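Local coordinates for actin-related protein 8 (Homo sapiens, PDB 4FO0), which binds ATP, has low basal ATPase activity without polymerizing, and is a proposed core component of the INO80 chromatin remodeling complex, at residues 289-294 against 348-353. Numbering follows the deposited sequence. Where two conformers were deposited one is given.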
loop_
_atom_site.group_PDB
_atom_site.type_symbol
_atom_site.label_atom_id
_atom_site.label_comp_id
_atom_site.label_asym_id
_atom_site.label_seq_id
_atom_site.Cartn_x
_atom_site.Cartn_y
_atom_site.Cartn_z
ATOM N N TRP A 289 -4.787 9.698 -16.250
ATOM C CA TRP A 289 -5.649 10.787 -16.729
ATOM C C TRP A 289 -4.824 11.923 -17.317
ATOM O O TRP A 289 -5.163 12.485 -18.370
ATOM C CB TRP A 289 -6.527 11.303 -15.594
ATOM C CG TRP A 289 -7.162 12.664 -15.796
ATOM C CD1 TRP A 289 -8.165 12.992 -16.670
ATOM C CD2 TRP A 289 -6.857 13.867 -15.079
ATOM N NE1 TRP A 289 -8.489 14.325 -16.548
ATOM C CE2 TRP A 289 -7.695 14.883 -15.574
ATOM C CE3 TRP A 289 -5.945 14.181 -14.063
ATOM C CZ2 TRP A 289 -7.649 16.195 -15.094
ATOM C CZ3 TRP A 289 -5.903 15.482 -13.587
ATOM C CH2 TRP A 289 -6.751 16.473 -14.102
ATOM N N LEU A 290 -3.714 12.241 -16.661
ATOM C CA LEU A 290 -2.824 13.268 -17.186
ATOM C C LEU A 290 -2.247 12.825 -18.529
ATOM O O LEU A 290 -2.253 13.595 -19.494
ATOM C CB LEU A 290 -1.718 13.593 -16.185
ATOM C CG LEU A 290 -2.209 14.161 -14.854
ATOM C CD1 LEU A 290 -1.099 14.210 -13.786
ATOM C CD2 LEU A 290 -2.796 15.523 -15.081
ATOM N N MET A 291 -1.760 11.586 -18.594
ATOM C CA MET A 291 -1.190 11.056 -19.837
ATOM C C MET A 291 -2.189 11.022 -20.993
ATOM O O MET A 291 -1.824 11.245 -22.138
ATOM C CB MET A 291 -0.621 9.663 -19.635
ATOM C CG MET A 291 0.636 9.635 -18.798
ATOM S SD MET A 291 1.419 7.991 -18.758
ATOM C CE MET A 291 0.139 6.923 -18.118
ATOM N N GLN A 292 -3.448 10.731 -20.717
ATOM C CA GLN A 292 -4.424 10.789 -21.789
ATOM C C GLN A 292 -4.422 12.169 -22.427
ATOM O O GLN A 292 -4.384 12.291 -23.651
ATOM C CB GLN A 292 -5.803 10.458 -21.271
ATOM C CG GLN A 292 -6.072 8.994 -21.152
ATOM C CD GLN A 292 -7.467 8.745 -20.628
ATOM O OE1 GLN A 292 -7.765 9.031 -19.464
ATOM N NE2 GLN A 292 -8.343 8.239 -21.489
ATOM N N ARG A 293 -4.448 13.208 -21.596
ATOM C CA ARG A 293 -4.397 14.573 -22.101
ATOM C C ARG A 293 -3.146 14.832 -22.953
ATOM O O ARG A 293 -3.167 15.654 -23.856
ATOM C CB ARG A 293 -4.504 15.588 -20.955
ATOM C CG ARG A 293 -5.840 15.561 -20.240
ATOM C CD ARG A 293 -5.710 15.910 -18.747
ATOM N NE ARG A 293 -5.712 17.350 -18.479
ATOM C CZ ARG A 293 -4.619 18.103 -18.358
ATOM N NH1 ARG A 293 -4.742 19.401 -18.110
ATOM N NH2 ARG A 293 -3.404 17.569 -18.481
ATOM N N ALA A 294 -2.058 14.127 -22.673
ATOM C CA ALA A 294 -0.851 14.269 -23.483
ATOM C C ALA A 294 -0.834 13.349 -24.711
ATOM O O ALA A 294 0.204 13.211 -25.362
ATOM C CB ALA A 294 0.383 14.031 -22.637
ATOM N N PHE A 348 6.894 7.599 -26.527
ATOM C CA PHE A 348 6.148 8.838 -26.358
ATOM C C PHE A 348 6.774 9.886 -25.486
ATOM O O PHE A 348 7.750 9.637 -24.771
ATOM C CB PHE A 348 4.683 8.606 -26.011
ATOM C CG PHE A 348 4.409 8.511 -24.560
ATOM C CD1 PHE A 348 3.237 9.058 -24.037
ATOM C CD2 PHE A 348 5.282 7.842 -23.720
ATOM C CE1 PHE A 348 2.952 8.961 -22.695
ATOM C CE2 PHE A 348 5.012 7.744 -22.366
ATOM C CZ PHE A 348 3.845 8.302 -21.854
ATOM N N ARG A 349 6.216 11.082 -25.594
ATOM C CA ARG A 349 6.827 12.255 -24.992
ATOM C C ARG A 349 6.052 12.706 -23.759
ATOM O O ARG A 349 4.837 12.862 -23.812
ATOM C CB ARG A 349 6.879 13.357 -26.028
ATOM C CG ARG A 349 8.030 14.287 -25.868
ATOM C CD ARG A 349 8.125 15.156 -27.097
ATOM N NE ARG A 349 9.157 14.663 -27.997
ATOM C CZ ARG A 349 9.361 15.146 -29.214
ATOM N NH1 ARG A 349 8.584 16.121 -29.670
ATOM N NH2 ARG A 349 10.328 14.652 -29.975
ATOM N N LEU A 350 6.756 12.880 -22.643
ATOM C CA LEU A 350 6.113 13.309 -21.405
ATOM C C LEU A 350 6.740 14.544 -20.807
ATOM O O LEU A 350 7.967 14.720 -20.838
ATOM C CB LEU A 350 6.152 12.199 -20.361
ATOM C CG LEU A 350 4.907 11.329 -20.397
ATOM C CD1 LEU A 350 4.900 10.369 -19.231
ATOM C CD2 LEU A 350 3.677 12.225 -20.412
ATOM N N GLY A 351 5.889 15.375 -20.219
ATOM C CA GLY A 351 6.351 16.551 -19.503
ATOM C C GLY A 351 6.094 16.540 -18.008
ATOM O O GLY A 351 6.655 15.745 -17.249
ATOM N N ASP A 352 5.223 17.435 -17.580
ATOM C CA ASP A 352 5.084 17.721 -16.164
ATOM C C ASP A 352 4.185 16.700 -15.479
ATOM O O ASP A 352 4.274 16.467 -14.266
ATOM C CB ASP A 352 4.585 19.154 -15.977
ATOM C CG ASP A 352 5.520 20.184 -16.609
ATOM O OD1 ASP A 352 6.764 20.045 -16.476
ATOM O OD2 ASP A 352 5.007 21.122 -17.260
ATOM N N GLU A 353 3.320 16.075 -16.263
ATOM C CA GLU A 353 2.550 14.953 -15.759
ATOM C C GLU A 353 3.395 14.017 -14.849
ATOM O O GLU A 353 2.907 13.509 -13.843
ATOM C CB GLU A 353 1.937 14.203 -16.933
ATOM C CG GLU A 353 2.728 14.366 -18.217
ATOM C CD GLU A 353 2.336 15.590 -19.032
ATOM O OE1 GLU A 353 3.240 16.208 -19.626
ATOM O OE2 GLU A 353 1.128 15.920 -19.106
#
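L290 meets E353 side chain to side chain, their CB atoms 3.8 Å apart. Further out, CD1 of L290 lies 4.1 Å from the backbone O of E353. L290 also touches Q356 and A357, further along helix 353-359. SD of M291 is anti to CA (chi2 -172°), which carries the sulfur out to the F348 ring. SD of M291 reaches this ring at the edge, near the ring plane, with CZ of F348 3.9 Å away. This is a Met-aromatic contact, and the two side chains cross at about a right angle. SD of M291 also approaches CD1 of L350 at 4.2 Å. R293 brings NH2 to 4.9 Å from OE2 of E353. The opposite charges do not touch, but may attract weakly. In A294, the first residue past the helix, CB lies 4.4 Å from CD2 of L350. CB of A294 also lies 4.1 Å from OE2 of E353. The other carboxylate oxygen, OE1 of E353, accepts a 2.8 Å hydrogen bond from N of G351 through its anti lone pair. An alanine at E353 would probably leave N of G351 without this acceptor and open a gap beside A294. No hydrogen bond joins the two segments. The arrangement is a helix end packed on a strand-to-helix turn: within the actin fold, the end of helix 280-293 meets the turn from strand 343-350 into helix 353-359.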